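Isomaltodextranase (Arthrobacter globiformis, PDB 5AWO) hydrolyses alpha-1,6-glucosidic linkages in dextran-like polysaccharides, releasing isomaltose units one after another from the non-reducing chain ends. Local coordinates at residues Y125-V135 / N167-T175; D201-G209 / V217-Y226. All blocks are in the same frame, centred on the assembly; numbering follows the deposited sequence.

Interaction 1 (Y125-V135 / N167-T175)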
loop_
_atom_site.group_PDB
_atom_site.type_symbol
_atom_site.label_atom_id
_atom_site.label_comp_id
_atom_site.label_asym_id
_atom_site.label_seq_id
_atom_site.Cartn_x
_atom_site.Cartn_y
_atom_site.Cartn_z
ATOM N N TYR A 125 3.319 -8.493 -15.143
ATOM C CA TYR A 125 4.398 -8.336 -16.117
ATOM C C TYR A 125 5.241 -7.132 -15.767
ATOM O O TYR A 125 4.780 -6.192 -15.158
ATOM C CB TYR A 125 3.875 -8.213 -17.576
ATOM C CG TYR A 125 4.843 -8.841 -18.554
ATOM C CD1 TYR A 125 4.936 -10.226 -18.675
ATOM C CD2 TYR A 125 5.658 -8.053 -19.383
ATOM C CE1 TYR A 125 5.847 -10.823 -19.526
ATOM C CE2 TYR A 125 6.582 -8.643 -20.224
ATOM C CZ TYR A 125 6.660 -10.023 -20.316
ATOM O OH TYR A 125 7.580 -10.586 -21.173
ATOM N N ASN A 126 6.497 -7.186 -16.204
ATOM C CA ASN A 126 7.422 -6.080 -16.028
ATOM C C ASN A 126 7.680 -5.510 -17.417
ATOM O O ASN A 126 8.220 -6.206 -18.265
ATOM C CB ASN A 126 8.718 -6.557 -15.360
ATOM C CG ASN A 126 9.649 -5.415 -15.023
ATOM O OD1 ASN A 126 9.716 -4.425 -15.780
ATOM N ND2 ASN A 126 10.370 -5.506 -13.897
ATOM N N PRO A 127 7.289 -4.243 -17.649
ATOM C CA PRO A 127 7.395 -3.701 -19.016
ATOM C C PRO A 127 8.809 -3.342 -19.435
ATOM O O PRO A 127 8.992 -2.838 -20.564
ATOM C CB PRO A 127 6.501 -2.492 -18.968
ATOM C CG PRO A 127 6.628 -2.015 -17.550
ATOM C CD PRO A 127 6.721 -3.264 -16.722
ATOM N N LEU A 128 9.804 -3.612 -18.586
ATOM C CA LEU A 128 11.195 -3.565 -19.001
ATOM C C LEU A 128 11.732 -4.908 -19.476
ATOM O O LEU A 128 12.922 -5.024 -19.814
ATOM C CB LEU A 128 12.103 -2.949 -17.926
ATOM C CG LEU A 128 12.227 -1.434 -18.222
ATOM C CD1 LEU A 128 10.982 -0.684 -17.827
ATOM C CD2 LEU A 128 13.417 -0.848 -17.501
ATOM N N TRP A 129 10.888 -5.932 -19.499
ATOM C CA TRP A 129 11.239 -7.191 -20.112
ATOM C C TRP A 129 11.011 -7.071 -21.608
ATOM O O TRP A 129 9.957 -6.553 -22.040
ATOM C CB TRP A 129 10.442 -8.386 -19.563
ATOM C CG TRP A 129 10.905 -8.880 -18.219
ATOM C CD1 TRP A 129 12.166 -8.877 -17.738
ATOM C CD2 TRP A 129 10.086 -9.459 -17.208
ATOM N NE1 TRP A 129 12.189 -9.423 -16.456
ATOM C CE2 TRP A 129 10.918 -9.773 -16.115
ATOM C CE3 TRP A 129 8.725 -9.753 -17.123
ATOM C CZ2 TRP A 129 10.432 -10.371 -14.951
ATOM C CZ3 TRP A 129 8.233 -10.311 -15.954
ATOM C CH2 TRP A 129 9.089 -10.616 -14.877
ATOM N N VAL A 130 11.965 -7.583 -22.376
ATOM C CA VAL A 130 11.826 -7.686 -23.820
ATOM C C VAL A 130 12.084 -9.139 -24.196
ATOM O O VAL A 130 13.191 -9.660 -23.938
ATOM C CB VAL A 130 12.838 -6.753 -24.526
ATOM C CG1 VAL A 130 12.553 -6.719 -26.013
ATOM C CG2 VAL A 130 12.811 -5.343 -23.946
ATOM N N HIS A 131 11.114 -9.810 -24.787
ATOM C CA HIS A 131 11.295 -11.236 -25.042
ATOM C C HIS A 131 12.306 -11.475 -26.157
ATOM O O HIS A 131 12.267 -10.801 -27.185
ATOM C CB HIS A 131 9.986 -11.941 -25.393
ATOM C CG HIS A 131 10.026 -13.398 -25.092
ATOM N ND1 HIS A 131 10.755 -14.300 -25.840
ATOM C CD2 HIS A 131 9.557 -14.094 -24.031
ATOM C CE1 HIS A 131 10.646 -15.503 -25.309
ATOM N NE2 HIS A 131 9.937 -15.399 -24.195
ATOM N N ARG A 132 13.170 -12.465 -25.982
ATOM C CA ARG A 132 14.151 -12.813 -26.999
ATOM C C ARG A 132 13.482 -13.114 -28.352
ATOM O O ARG A 132 14.033 -12.771 -29.399
ATOM C CB ARG A 132 14.985 -14.004 -26.536
ATOM C CG ARG A 132 16.132 -14.380 -27.431
ATOM C CD ARG A 132 16.909 -15.493 -26.757
ATOM N NE ARG A 132 18.028 -15.968 -27.559
ATOM C CZ ARG A 132 19.020 -16.722 -27.097
ATOM N NH1 ARG A 132 19.045 -17.101 -25.825
ATOM N NH2 ARG A 132 20.002 -17.108 -27.917
ATOM N N ALA A 133 12.305 -13.710 -28.352
ATOM C CA ALA A 133 11.604 -14.022 -29.614
ATOM C C ALA A 133 11.222 -12.747 -30.365
ATOM O O ALA A 133 11.144 -12.724 -31.610
ATOM C CB ALA A 133 10.372 -14.873 -29.353
ATOM N N ALA A 134 10.925 -11.687 -29.625
ATOM C CA ALA A 134 10.578 -10.432 -30.278
ATOM C C ALA A 134 11.831 -9.750 -30.809
ATOM O O ALA A 134 11.810 -9.163 -31.899
ATOM C CB ALA A 134 9.826 -9.512 -29.325
ATOM N N VAL A 135 12.906 -9.785 -30.037
ATOM C CA VAL A 135 14.216 -9.307 -30.485
ATOM C C VAL A 135 14.648 -9.982 -31.786
ATOM O O VAL A 135 15.180 -9.319 -32.685
ATOM C CB VAL A 135 15.269 -9.492 -29.362
ATOM C CG1 VAL A 135 16.692 -9.340 -29.902
ATOM C CG2 VAL A 135 15.007 -8.484 -28.257
ATOM N N ASN A 167 17.963 -16.860 -20.209
ATOM C CA ASN A 167 18.302 -16.471 -21.568
ATOM C C ASN A 167 17.103 -16.277 -22.479
ATOM O O ASN A 167 17.224 -16.369 -23.712
ATOM C CB ASN A 167 19.292 -17.488 -22.146
ATOM C CG ASN A 167 18.653 -18.821 -22.469
ATOM O OD1 ASN A 167 17.512 -19.117 -22.109
ATOM N ND2 ASN A 167 19.409 -19.654 -23.183
ATOM N N GLN A 168 15.949 -15.958 -21.883
ATOM C CA GLN A 168 14.715 -15.808 -22.637
ATOM C C GLN A 168 14.150 -14.394 -22.621
ATOM O O GLN A 168 13.421 -14.019 -23.553
ATOM C CB GLN A 168 13.656 -16.789 -22.142
ATOM C CG GLN A 168 14.050 -18.253 -22.413
ATOM C CD GLN A 168 14.192 -18.551 -23.900
ATOM O OE1 GLN A 168 15.236 -19.034 -24.355
ATOM N NE2 GLN A 168 13.159 -18.260 -24.660
ATOM N N LEU A 169 14.429 -13.624 -21.571
ATOM C CA LEU A 169 13.959 -12.259 -21.455
ATOM C C LEU A 169 15.152 -11.340 -21.336
ATOM O O LEU A 169 16.053 -11.580 -20.510
ATOM C CB LEU A 169 13.096 -12.085 -20.180
ATOM C CG LEU A 169 11.820 -12.925 -20.081
ATOM C CD1 LEU A 169 11.204 -12.884 -18.691
ATOM C CD2 LEU A 169 10.815 -12.475 -21.113
ATOM N N TYR A 170 15.227 -10.305 -22.173
ATOM C CA TYR A 170 16.195 -9.260 -21.968
ATOM C C TYR A 170 15.689 -8.240 -20.978
ATOM O O TYR A 170 14.473 -8.019 -20.886
ATOM C CB TYR A 170 16.474 -8.501 -23.276
ATOM C CG TYR A 170 17.262 -9.253 -24.306
ATOM C CD1 TYR A 170 16.635 -10.046 -25.259
ATOM C CD2 TYR A 170 18.649 -9.161 -24.342
ATOM C CE1 TYR A 170 17.377 -10.746 -26.209
ATOM C CE2 TYR A 170 19.389 -9.856 -25.291
ATOM C CZ TYR A 170 18.741 -10.636 -26.219
ATOM O OH TYR A 170 19.473 -11.332 -27.170
ATOM N N TRP A 171 16.592 -7.563 -20.284
ATOM C CA TRP A 171 16.249 -6.305 -19.673
ATOM C C TRP A 171 16.421 -5.198 -20.716
ATOM O O TRP A 171 17.432 -5.130 -21.412
ATOM C CB TRP A 171 17.144 -5.988 -18.481
ATOM C CG TRP A 171 16.820 -6.717 -17.206
ATOM C CD1 TRP A 171 17.682 -7.479 -16.462
ATOM C CD2 TRP A 171 15.587 -6.682 -16.474
ATOM N NE1 TRP A 171 17.056 -7.947 -15.352
ATOM C CE2 TRP A 171 15.771 -7.470 -15.320
ATOM C CE3 TRP A 171 14.352 -6.067 -16.676
ATOM C CZ2 TRP A 171 14.760 -7.660 -14.363
ATOM C CZ3 TRP A 171 13.344 -6.251 -15.727
ATOM C CH2 TRP A 171 13.548 -7.054 -14.589
ATOM N N LEU A 172 15.418 -4.344 -20.818
ATOM C CA LEU A 172 15.451 -3.174 -21.689
ATOM C C LEU A 172 16.583 -2.253 -21.346
ATOM O O LEU A 172 16.863 -2.037 -20.191
ATOM C CB LEU A 172 14.121 -2.425 -21.533
ATOM C CG LEU A 172 14.024 -1.046 -22.203
ATOM C CD1 LEU A 172 14.013 -1.253 -23.691
ATOM C CD2 LEU A 172 12.780 -0.317 -21.729
ATOM N N ASP A 173 17.239 -1.699 -22.371
ATOM C CA ASP A 173 18.189 -0.614 -22.188
ATOM C C ASP A 173 17.470 0.717 -22.350
ATOM O O ASP A 173 17.168 1.154 -23.469
ATOM C CB ASP A 173 19.336 -0.718 -23.183
ATOM C CG ASP A 173 20.364 0.378 -22.990
ATOM O OD1 ASP A 173 20.215 1.266 -22.128
ATOM O OD2 ASP A 173 21.353 0.328 -23.748
ATOM N N VAL A 174 17.174 1.363 -21.228
ATOM C CA VAL A 174 16.408 2.614 -21.234
ATOM C C VAL A 174 17.134 3.794 -21.884
ATOM O O VAL A 174 16.516 4.847 -22.109
ATOM C CB VAL A 174 15.876 3.014 -19.828
ATOM C CG1 VAL A 174 15.014 1.909 -19.250
ATOM C CG2 VAL A 174 17.009 3.380 -18.880
ATOM N N THR A 175 18.419 3.636 -22.180
ATOM C CA THR A 175 19.170 4.684 -22.894
ATOM C C THR A 175 19.009 4.572 -24.418
ATOM O O THR A 175 19.472 5.461 -25.145
ATOM C CB THR A 175 20.675 4.654 -22.518
ATOM O OG1 THR A 175 21.323 3.531 -23.126
ATOM C CG2 THR A 175 20.875 4.636 -21.012
#
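In a two-stranded antiparallel sheet, strand 129-131, just after barrel strand 120-124, pairs with the later strand 169-172, and W129 meets W171 close to D201, the probable nucleophile. The strand axes approach to 4.5 Å at 139°, and V130 and Y170 form the hydrogen-bonded pair: V130 N gives to Y170 O (2.9 Å), and Y170 N to V130 O. L172 N to L128 O and R132 N to Q168 O extend the bonding at the two ends. W129, W171, H131 and L169 share one face, V130 and Y170 the other. The five-membered ring of W129 makes an offset stack with the six-membered ring of W171 (centroids 4.4 Å, planes 29° apart). L169 CD1 sits over the centre of the W129 five-membered ring at 3.9 Å from its centroid, while N126 CB covers the opposite face near the rim, so the indole is clamped. With CG beside the backbone N (chi1 -77°), W129 is turned alongside W171. H131 is the N-cap of helix 132-135: its ND1 accepts from A133 N at 3.0 Å, in the ring plane, and Q168 O lies 3.5 Å above the ring. NE2 binds E85 O, so both ring nitrogens are engaged and the ring's rotation is fixed. An alanine at H131 would remove the imidazole, which would probably leave A133 N without its cap and E85 O without its donor. R132, fully extended, brings NH1 to N167 O (2.9 Å) in the guanidinium plane and on a carbonyl lone pair, and its NE pairs with E136. Backbone bonds thus run the length of the pairing; toward D201 they are joined by aromatic packing, toward the short helix by the H131 cap and a guanidinium-to-carbonyl bond.

Interaction 2 (D201-G209 / V217-Y226)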
loop_
_atom_site.group_PDB
_atom_site.type_symbol
_atom_site.label_atom_id
_atom_site.label_comp_id
_atom_site.label_asym_id
_atom_site.label_seq_id
_atom_site.Cartn_x
_atom_site.Cartn_y
_atom_site.Cartn_z
ATOM N N ASP A 201 7.340 -7.244 -11.112
ATOM C CA ASP A 201 8.249 -7.965 -10.222
ATOM C C ASP A 201 9.697 -7.868 -10.696
ATOM O O ASP A 201 9.974 -7.357 -11.783
ATOM C CB ASP A 201 7.783 -9.438 -10.218
ATOM C CG ASP A 201 8.325 -10.309 -9.066
ATOM O OD1 ASP A 201 9.075 -9.824 -8.195
ATOM O OD2 ASP A 201 7.964 -11.522 -9.101
ATOM N N PHE A 202 10.624 -8.335 -9.847
ATOM C CA PHE A 202 12.058 -8.392 -10.164
ATOM C C PHE A 202 12.677 -7.016 -10.382
ATOM O O PHE A 202 13.719 -6.868 -11.029
ATOM C CB PHE A 202 12.313 -9.361 -11.331
ATOM C CG PHE A 202 12.072 -10.802 -10.943
ATOM C CD1 PHE A 202 13.024 -11.495 -10.218
ATOM C CD2 PHE A 202 10.895 -11.429 -11.246
ATOM C CE1 PHE A 202 12.812 -12.794 -9.824
ATOM C CE2 PHE A 202 10.661 -12.740 -10.852
ATOM C CZ PHE A 202 11.627 -13.424 -10.132
ATOM N N LEU A 203 12.091 -6.039 -9.704
ATOM C CA LEU A 203 12.592 -4.673 -9.785
ATOM C C LEU A 203 14.048 -4.547 -9.341
ATOM O O LEU A 203 14.865 -3.900 -10.001
ATOM C CB LEU A 203 11.693 -3.760 -8.952
ATOM C CG LEU A 203 10.330 -3.512 -9.574
ATOM C CD1 LEU A 203 9.401 -2.885 -8.547
ATOM C CD2 LEU A 203 10.454 -2.641 -10.817
ATOM N N SER A 204 14.370 -5.163 -8.218
ATOM C CA SER A 204 15.699 -5.083 -7.636
ATOM C C SER A 204 16.723 -5.750 -8.534
ATOM O O SER A 204 17.869 -5.298 -8.646
ATOM C CB SER A 204 15.699 -5.703 -6.235
ATOM O OG SER A 204 15.181 -7.039 -6.211
ATOM N N TRP A 205 16.308 -6.817 -9.211
ATOM C CA TRP A 205 17.213 -7.484 -10.155
ATOM C C TRP A 205 17.550 -6.593 -11.357
ATOM O O TRP A 205 18.719 -6.534 -11.759
ATOM C CB TRP A 205 16.649 -8.816 -10.608
ATOM C CG TRP A 205 16.553 -9.875 -9.544
ATOM C CD1 TRP A 205 16.499 -9.698 -8.193
ATOM C CD2 TRP A 205 16.510 -11.297 -9.766
ATOM N NE1 TRP A 205 16.419 -10.922 -7.567
ATOM C CE2 TRP A 205 16.418 -11.917 -8.502
ATOM C CE3 TRP A 205 16.548 -12.105 -10.908
ATOM C CZ2 TRP A 205 16.360 -13.308 -8.351
ATOM C CZ3 TRP A 205 16.497 -13.490 -10.758
ATOM C CH2 TRP A 205 16.404 -14.077 -9.487
ATOM N N TYR A 206 16.565 -5.889 -11.896
ATOM C CA TYR A 206 16.864 -4.806 -12.875
ATOM C C TYR A 206 17.818 -3.752 -12.290
ATOM O O TYR A 206 18.832 -3.405 -12.900
ATOM C CB TYR A 206 15.571 -4.132 -13.350
ATOM C CG TYR A 206 15.857 -2.917 -14.196
ATOM C CD1 TYR A 206 16.170 -3.058 -15.545
ATOM C CD2 TYR A 206 15.842 -1.644 -13.657
ATOM C CE1 TYR A 206 16.470 -1.953 -16.315
ATOM C CE2 TYR A 206 16.147 -0.539 -14.426
ATOM C CZ TYR A 206 16.464 -0.708 -15.758
ATOM O OH TYR A 206 16.760 0.444 -16.485
ATOM N N GLU A 207 17.496 -3.233 -11.121
ATOM C CA GLU A 207 18.210 -2.064 -10.574
ATOM C C GLU A 207 19.698 -2.311 -10.342
ATOM O O GLU A 207 20.548 -1.536 -10.851
ATOM C CB GLU A 207 17.545 -1.577 -9.284
ATOM C CG GLU A 207 18.216 -0.332 -8.703
ATOM C CD GLU A 207 17.494 0.325 -7.555
ATOM O OE1 GLU A 207 16.618 -0.305 -6.910
ATOM O OE2 GLU A 207 17.835 1.509 -7.276
ATOM N N ASP A 208 20.029 -3.343 -9.574
ATOM C CA ASP A 208 21.459 -3.595 -9.324
ATOM C C ASP A 208 21.931 -5.026 -9.590
ATOM O O ASP A 208 23.081 -5.345 -9.338
ATOM C CB ASP A 208 21.883 -3.068 -7.943
ATOM C CG ASP A 208 21.378 -3.904 -6.827
ATOM O OD1 ASP A 208 20.671 -4.886 -7.115
ATOM O OD2 ASP A 208 21.696 -3.548 -5.671
ATOM N N GLY A 209 21.093 -5.861 -10.183
ATOM C CA GLY A 209 21.502 -7.194 -10.542
ATOM C C GLY A 209 21.898 -8.116 -9.397
ATOM O O GLY A 209 22.588 -9.127 -9.648
ATOM N N VAL A 217 22.774 -11.886 -10.003
ATOM C CA VAL A 217 21.807 -12.570 -10.849
ATOM C C VAL A 217 21.807 -12.092 -12.302
ATOM O O VAL A 217 21.501 -12.864 -13.198
ATOM C CB VAL A 217 20.390 -12.485 -10.262
ATOM C CG1 VAL A 217 20.326 -13.325 -8.991
ATOM C CG2 VAL A 217 19.965 -11.056 -10.006
ATOM N N ASN A 218 22.085 -10.806 -12.519
ATOM C CA ASN A 218 22.235 -10.273 -13.880
ATOM C C ASN A 218 22.965 -8.935 -13.863
ATOM O O ASN A 218 23.442 -8.503 -12.811
ATOM C CB ASN A 218 20.880 -10.240 -14.620
ATOM C CG ASN A 218 19.827 -9.360 -13.963
ATOM O OD1 ASN A 218 20.038 -8.153 -13.701
ATOM N ND2 ASN A 218 18.677 -9.939 -13.750
ATOM N N ALA A 219 23.094 -8.297 -15.026
ATOM C CA ALA A 219 23.707 -6.979 -15.086
ATOM C C ALA A 219 22.925 -5.952 -14.279
ATOM O O ALA A 219 21.692 -5.975 -14.294
ATOM C CB ALA A 219 23.808 -6.513 -16.532
ATOM N N PRO A 220 23.618 -5.024 -13.596
ATOM C CA PRO A 220 22.957 -3.886 -12.994
ATOM C C PRO A 220 22.544 -2.860 -14.059
ATOM O O PRO A 220 23.184 -2.785 -15.117
ATOM C CB PRO A 220 24.028 -3.308 -12.071
ATOM C CG PRO A 220 25.290 -3.594 -12.804
ATOM C CD PRO A 220 25.088 -4.925 -13.450
ATOM N N HIS A 221 21.551 -2.042 -13.763
ATOM C CA HIS A 221 21.172 -0.940 -14.668
ATOM C C HIS A 221 21.243 0.437 -14.067
ATOM O O HIS A 221 21.140 1.429 -14.797
ATOM C CB HIS A 221 19.825 -1.246 -15.318
ATOM C CG HIS A 221 19.883 -2.493 -16.121
ATOM N ND1 HIS A 221 19.727 -3.741 -15.564
ATOM C CD2 HIS A 221 20.252 -2.705 -17.409
ATOM C CE1 HIS A 221 19.929 -4.663 -16.487
ATOM N NE2 HIS A 221 20.257 -4.057 -17.619
ATOM N N GLY A 222 21.461 0.509 -12.743
ATOM C CA GLY A 222 21.759 1.765 -12.071
ATOM C C GLY A 222 20.549 2.520 -11.561
ATOM O O GLY A 222 19.412 2.326 -12.020
ATOM N N ARG A 223 20.834 3.453 -10.668
ATOM C CA ARG A 223 19.807 4.180 -9.951
ATOM C C ARG A 223 19.034 5.150 -10.838
ATOM O O ARG A 223 17.809 5.241 -10.769
ATOM C CB ARG A 223 20.464 4.939 -8.791
ATOM C CG ARG A 223 19.501 5.686 -7.908
ATOM C CD ARG A 223 18.579 4.726 -7.208
ATOM N NE ARG A 223 17.696 5.452 -6.302
ATOM C CZ ARG A 223 16.656 4.919 -5.672
ATOM N NH1 ARG A 223 16.363 3.641 -5.852
ATOM N NH2 ARG A 223 15.927 5.668 -4.854
ATOM N N ALA A 224 19.739 5.896 -11.684
ATOM C CA ALA A 224 19.063 6.884 -12.502
ATOM C C ALA A 224 18.127 6.196 -13.494
ATOM O O ALA A 224 17.005 6.642 -13.719
ATOM C CB ALA A 224 20.087 7.769 -13.231
ATOM N N ASN A 225 18.576 5.081 -14.055
ATOM C CA ASN A 225 17.763 4.337 -15.009
ATOM C C ASN A 225 16.520 3.736 -14.353
ATOM O O ASN A 225 15.446 3.743 -14.931
ATOM C CB ASN A 225 18.584 3.248 -15.679
ATOM C CG ASN A 225 19.544 3.797 -16.711
ATOM O OD1 ASN A 225 19.380 4.923 -17.183
ATOM N ND2 ASN A 225 20.536 3.015 -17.052
ATOM N N TYR A 226 16.677 3.241 -13.137
ATOM C CA TYR A 226 15.544 2.733 -12.356
ATOM C C TYR A 226 14.519 3.817 -12.077
ATOM O O TYR A 226 13.311 3.623 -12.281
ATOM C CB TYR A 226 16.086 2.180 -11.039
ATOM C CG TYR A 226 15.060 1.574 -10.101
ATOM C CD1 TYR A 226 14.373 0.425 -10.447
ATOM C CD2 TYR A 226 14.816 2.130 -8.867
ATOM C CE1 TYR A 226 13.459 -0.141 -9.586
ATOM C CE2 TYR A 226 13.915 1.558 -7.983
ATOM C CZ TYR A 226 13.245 0.424 -8.342
ATOM O OH TYR A 226 12.340 -0.175 -7.471
HETATM O O HOH W 1 15.186 1.064 -4.728
#
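E207, near the end of helix 203-208, crosses the face of Y226 of helix 223-237 obliquely. Its CB lies over the Y226 ring, 4.3 Å from the centroid, as a CH-pi contact. CG continues across the base of that ring, 3.9 Å from Y226 CG, because the chain runs extended with CG anti to the backbone N (chi1 -178°). CD comes to 3.5 Å from Y226 CD2, and the carboxylate stacks on the ring with its plane 19° away. At the tip the oxygens part: OE1 stays over the ring, toward its rim, and probably accepts from a water, while OE2 forms a salt bridge with R223 NH1 (3.0 Å), met on its syn side with the guanidinium nearly coplanar. The O of E207 accepts from G222 N in the carbonyl plane and from H221 N well above it. One residue earlier, Y206 O receives H221 ND1 at 2.8 Å on a lone pair and in the imidazole plane, and H221 CB rests over the Y206 ring. H221 NE2 reaches D158. At the other end, V217 CG2 lies over the W205 indole face opposite F202, and V217 N bonds to G209 O (2.8 Å). The contact therefore ties helix 203-208, which follows barrel strand 197-200, to the start of helix 223-237, with helix 251-260 packed against E207 and R223.

Interaction 1 closes before interaction 2 opens along the chain, yet their centres lie only about 13 Å apart and they touch directly. N126 ND2 is 2.8 Å from the backbone O of D201, a probable hydrogen bond that links the start of 125-135 to the main chain of the probable nucleophile. L128 CD2 meets Y206 CE1 at 3.5 Å, and V174 CG2 packs on N225 OD1 at 3.3 Å. The W171 ring also meets the rings of H221 and Y206. The W129 side chain lies about 5 Å from that of D201 and about 4 Å from a bound acetate, probably from the crystallisation liquor, though such ions often mark pockets. In interaction 2, L203 is about 11 Å by side chain from the likely proton donor D262.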